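Local coordinates for uncharacterized protein (Streptococcus pneumoniae, PDB 3LFT), which binds L-tryptophan and probably serves as the extracellular substrate-binding protein of an ABC transporter, at residues 123-131 with 280-288. Residues are numbered along the deposited sequence; the frame is centred on the assembly and turned at random.
Sequences VELIKALTP and GITIPESVL
Leu129, in the last turn of helix 119-129, packs against the loop 281-284 that leads into helix 285-290. The protein has the two-lobed fold of periplasmic-type binding proteins, and this contact joins one lobe's helix to the C-terminal part of the chain, well away from the tryptophan pocket. Leu129 has CG anti to its N (chi1 -174°), and CD1 faces the loop. This methyl lies 3.8 Å from Ile281 CG2, with the two side chains crossing at about a right angle. The same CD1 is 4.1 Å from Ile283 CG1 and 4.0 Å from Pro284 CD, so one methyl touches three side chains of the loop. Val287 splits its branches between two partners about one helical turn apart. Its CG1 meets Leu125 CD1 at 4.0 Å, and its CG2 points to the methyl of Ala128. Pro284, at the N-cap position of helix 285-290, lays ring atom CG near Ala128 O. Beyond the segments, Leu125 and Leu129 also touch Ala230 in strand 230-233, and Leu229 packs on both Leu129 and Ile281. At the helix end, Thr130 turns its two branches to different tasks. OG1 hydrogen-bonds Tyr217 OH, while CG2 sits 3.6 Å from Ile281 CD1. A water makes a polar link between the segments. Its distance to Thr282 O, 2.5 Å, is unusually short, so the exact length of that bond is doubtful. On the helix side the same water donates to Leu129 O at 2.7 Å.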
ATOM      1  N   VAL A 123      -6.323  11.810  -9.810  1.00  5.88           N
ATOM      2  CA  VAL A 123      -6.564  13.222 -10.135  1.00  6.62           C
ATOM      3  C   VAL A 123      -7.793  13.370 -11.037  1.00  6.59           C
ATOM      4  O   VAL A 123      -8.643  14.217 -10.781  1.00  6.78           O
ATOM      5  CB  VAL A 123      -5.304  13.885 -10.741  1.00  6.26           C
ATOM      6  CG1 VAL A 123      -5.641  15.226 -11.352  1.00  7.04           C
ATOM      7  CG2 VAL A 123      -4.245  14.043  -9.665  1.00  7.98           C
ATOM      8  N   GLU A 124      -7.894  12.525 -12.061  1.00  6.36           N
ATOM      9  CA  GLU A 124      -9.046  12.584 -12.967  1.00  6.49           C
ATOM     10  C   GLU A 124     -10.350  12.345 -12.198  1.00  6.07           C
ATOM     11  O   GLU A 124     -11.345  13.019 -12.442  1.00  5.91           O
ATOM     12  CB  GLU A 124      -8.883  11.618 -14.157  1.00  6.53           C
ATOM     13  CG  GLU A 124      -7.804  12.064 -15.154  1.00 11.05           C
ATOM     14  CD  GLU A 124      -7.259  10.956 -16.066  1.00 15.42           C
ATOM     15  OE1 GLU A 124      -7.441   9.745 -15.785  1.00 17.73           O
ATOM     16  OE2 GLU A 124      -6.604  11.310 -17.071  1.00 19.21           O
ATOM     17  N   LEU A 125     -10.338  11.416 -11.249  1.00  5.67           N
ATOM     18  CA  LEU A 125     -11.538  11.123 -10.452  1.00  5.44           C
ATOM     19  C   LEU A 125     -11.931  12.308  -9.571  1.00  5.74           C
ATOM     20  O   LEU A 125     -13.113  12.652  -9.455  1.00  5.76           O
ATOM     21  CB  LEU A 125     -11.320   9.877  -9.597  1.00  5.93           C
ATOM     22  CG  LEU A 125     -12.533   9.402  -8.765  1.00  6.00           C
ATOM     23  CD1 LEU A 125     -13.759   9.050  -9.592  1.00  8.13           C
ATOM     24  CD2 LEU A 125     -12.093   8.195  -7.913  1.00  9.15           C
ATOM     25  N   ILE A 126     -10.933  12.930  -8.943  1.00  5.32           N
ATOM     26  CA  ILE A 126     -11.195  14.113  -8.131  1.00  5.52           C
ATOM     27  C   ILE A 126     -11.840  15.232  -8.959  1.00  5.22           C
ATOM     28  O   ILE A 126     -12.818  15.853  -8.522  1.00  5.82           O
ATOM     29  CB  ILE A 126      -9.914  14.620  -7.441  1.00  5.16           C
ATOM     30  CG1 ILE A 126      -9.434  13.568  -6.420  1.00  4.98           C
ATOM     31  CG2 ILE A 126     -10.169  15.984  -6.755  1.00  5.58           C
ATOM     32  CD1 ILE A 126      -7.990  13.793  -5.923  1.00  7.92           C
ATOM     33  N   LYS A 127     -11.287  15.483 -10.146  1.00  5.04           N
ATOM     34  CA  LYS A 127     -11.820  16.497 -11.058  1.00  5.79           C
ATOM     35  C   LYS A 127     -13.250  16.183 -11.494  1.00  5.75           C
ATOM     36  O   LYS A 127     -14.061  17.099 -11.654  1.00  6.42           O
ATOM     37  CB  LYS A 127     -10.933  16.613 -12.298  1.00  5.86           C
ATOM     38  CG  LYS A 127      -9.542  17.150 -12.039  1.00  7.24           C
ATOM     39  CD  LYS A 127      -9.508  18.635 -11.694  1.00  6.97           C
ATOM     40  CE  LYS A 127      -9.932  19.488 -12.871  1.00  7.32           C
ATOM     41  NZ  LYS A 127      -9.538  20.903 -12.626  1.00  8.51           N
ATOM     42  N   ALA A 128     -13.559  14.901 -11.694  1.00  5.92           N
ATOM     43  CA  ALA A 128     -14.878  14.497 -12.178  1.00  6.60           C
ATOM     44  C   ALA A 128     -15.922  14.463 -11.066  1.00  6.17           C
ATOM     45  O   ALA A 128     -17.066  14.899 -11.262  1.00  7.23           O
ATOM     46  CB  ALA A 128     -14.787  13.142 -12.851  1.00  6.68           C
ATOM     47  N   LEU A 129     -15.525  13.958  -9.902  1.00  6.65           N
ATOM     48  CA  LEU A 129     -16.470  13.695  -8.831  1.00  6.51           C
ATOM     49  C   LEU A 129     -16.722  14.908  -7.934  1.00  6.55           C
ATOM     50  O   LEU A 129     -17.840  15.124  -7.462  1.00  6.43           O
ATOM     51  CB  LEU A 129     -15.987  12.480  -8.018  1.00  7.12           C
ATOM     52  CG  LEU A 129     -16.888  11.923  -6.921  1.00  6.76           C
ATOM     53  CD1 LEU A 129     -18.246  11.507  -7.456  1.00  7.55           C
ATOM     54  CD2 LEU A 129     -16.193  10.746  -6.262  1.00  6.96           C
ATOM     55  N   THR A 130     -15.671  15.686  -7.684  1.00  6.24           N
ATOM     56  CA  THR A 130     -15.779  16.893  -6.870  1.00  6.85           C
ATOM     57  C   THR A 130     -15.169  18.062  -7.642  1.00  6.87           C
ATOM     58  O   THR A 130     -14.048  18.502  -7.351  1.00  6.65           O
ATOM     59  CB  THR A 130     -15.125  16.742  -5.473  1.00  6.58           C
ATOM     60  OG1 THR A 130     -13.801  16.208  -5.616  1.00  6.48           O
ATOM     61  CG2 THR A 130     -15.946  15.809  -4.589  1.00  6.98           C
ATOM     62  N   PRO A 131     -15.908  18.579  -8.645  1.00  8.03           N
ATOM     63  CA  PRO A 131     -15.333  19.639  -9.461  1.00  7.98           C
ATOM     64  C   PRO A 131     -15.104  20.957  -8.712  1.00  8.62           C
ATOM     65  O   PRO A 131     -14.401  21.821  -9.234  1.00  8.30           O
ATOM     66  CB  PRO A 131     -16.372  19.828 -10.581  1.00  7.19           C
ATOM     67  CG  PRO A 131     -17.657  19.272 -10.019  1.00  9.09           C
ATOM     68  CD  PRO A 131     -17.226  18.140  -9.136  1.00  7.69           C
ATOM     69  N   GLY A 280     -23.606  15.576  -0.252  1.00  7.10           N
ATOM     70  CA  GLY A 280     -24.342  16.330  -1.265  1.00  7.73           C
ATOM     71  C   GLY A 280     -23.695  16.291  -2.635  1.00  7.94           C
ATOM     72  O   GLY A 280     -23.955  17.163  -3.452  1.00  7.88           O
ATOM     73  N   ILE A 281     -22.856  15.284  -2.872  1.00  8.55           N
ATOM     74  CA  ILE A 281     -22.155  15.107  -4.135  1.00  9.06           C
ATOM     75  C   ILE A 281     -23.062  14.345  -5.109  1.00 10.55           C
ATOM     76  O   ILE A 281     -23.813  13.429  -4.715  1.00 11.85           O
ATOM     77  CB  ILE A 281     -20.804  14.378  -3.896  1.00  9.47           C
ATOM     78  CG1 ILE A 281     -19.846  15.280  -3.123  1.00  7.31           C
ATOM     79  CG2 ILE A 281     -20.163  13.962  -5.217  1.00 10.28           C
ATOM     80  CD1 ILE A 281     -18.610  14.533  -2.574  1.00  6.39           C
ATOM     81  N   THR A 282     -23.037  14.766  -6.367  1.00  9.77           N
ATOM     82  CA  THR A 282     -23.656  13.990  -7.426  1.00 10.08           C
ATOM     83  C   THR A 282     -22.592  13.075  -7.985  1.00  9.41           C
ATOM     84  O   THR A 282     -21.477  13.508  -8.282  1.00 10.48           O
ATOM     85  CB  THR A 282     -24.191  14.868  -8.577  1.00 10.14           C
ATOM     86  OG1 THR A 282     -23.123  15.642  -9.138  1.00 13.21           O
ATOM     87  CG2 THR A 282     -25.273  15.797  -8.095  1.00 10.32           C
ATOM     88  N   ILE A 283     -22.909  11.797  -8.093  1.00  8.01           N
ATOM     89  CA  ILE A 283     -22.005  10.908  -8.797  1.00  7.38           C
ATOM     90  C   ILE A 283     -22.390  10.915 -10.271  1.00  6.26           C
ATOM     91  O   ILE A 283     -23.499  10.513 -10.611  1.00  6.53           O
ATOM     92  CB  ILE A 283     -22.024   9.473  -8.236  1.00  7.70           C
ATOM     93  CG1 ILE A 283     -21.703   9.458  -6.734  1.00  8.81           C
ATOM     94  CG2 ILE A 283     -21.048   8.601  -9.014  1.00  7.32           C
ATOM     95  CD1 ILE A 283     -22.024   8.145  -6.039  1.00 10.57           C
ATOM     96  N   PRO A 284     -21.478  11.377 -11.149  1.00  5.61           N
ATOM     97  CA  PRO A 284     -21.829  11.376 -12.573  1.00  6.11           C
ATOM     98  C   PRO A 284     -22.155   9.970 -13.048  1.00  6.61           C
ATOM     99  O   PRO A 284     -21.558   8.999 -12.574  1.00  6.14           O
ATOM    100  CB  PRO A 284     -20.554  11.882 -13.256  1.00  6.61           C
ATOM    101  CG  PRO A 284     -19.842  12.662 -12.222  1.00  5.70           C
ATOM    102  CD  PRO A 284     -20.155  11.991 -10.902  1.00  6.32           C
ATOM    103  N   GLU A 285     -23.114   9.869 -13.964  1.00  6.91           N
ATOM    104  CA  GLU A 285     -23.542   8.577 -14.506  1.00  7.96           C
ATOM    105  C   GLU A 285     -22.361   7.738 -15.013  1.00  8.53           C
ATOM    106  O   GLU A 285     -22.276   6.553 -14.709  1.00  8.44           O
ATOM    107  CB  GLU A 285     -24.596   8.770 -15.609  1.00  8.00           C
ATOM    108  N   SER A 286     -21.450   8.356 -15.767  1.00  9.17           N
ATOM    109  CA  SER A 286     -20.276   7.657 -16.303  1.00  9.96           C
ATOM    110  C   SER A 286     -19.336   7.155 -15.199  1.00  9.96           C
ATOM    111  O   SER A 286     -18.776   6.061 -15.296  1.00 10.89           O
ATOM    112  CB  SER A 286     -19.517   8.544 -17.302  1.00 10.48           C
ATOM    113  OG  SER A 286     -18.961   9.687 -16.675  1.00 12.75           O
ATOM    114  N   VAL A 287     -19.183   7.951 -14.145  1.00  9.88           N
ATOM    115  CA  VAL A 287     -18.370   7.557 -12.992  1.00  9.63           C
ATOM    116  C   VAL A 287     -18.975   6.323 -12.303  1.00  9.67           C
ATOM    117  O   VAL A 287     -18.279   5.336 -12.045  1.00  9.42           O
ATOM    118  CB  VAL A 287     -18.181   8.740 -12.003  1.00  9.76           C
ATOM    119  CG1 VAL A 287     -17.527   8.289 -10.696  1.00 10.30           C
ATOM    120  CG2 VAL A 287     -17.354   9.846 -12.657  1.00 10.21           C
ATOM    121  N   LEU A 288     -20.278   6.357 -12.039  1.00  9.36           N
ATOM    122  CA  LEU A 288     -20.916   5.210 -11.417  1.00  9.97           C
ATOM    123  C   LEU A 288     -20.830   3.954 -12.304  1.00  9.97           C
ATOM    124  O   LEU A 288     -20.575   2.860 -11.798  1.00 10.43           O
ATOM    125  CB  LEU A 288     -22.368   5.529 -11.034  1.00 10.51           C
ATOM    126  CG  LEU A 288     -23.128   4.470 -10.220  1.00 11.72           C
ATOM    127  CD1 LEU A 288     -22.598   4.379  -8.796  1.00 13.93           C
ATOM    128  CD2 LEU A 288     -24.627   4.777 -10.213  1.00 13.53           C
TER
HETATM  129  O   HOH W   1     -20.222  15.626  -8.673  1.00 11.66           O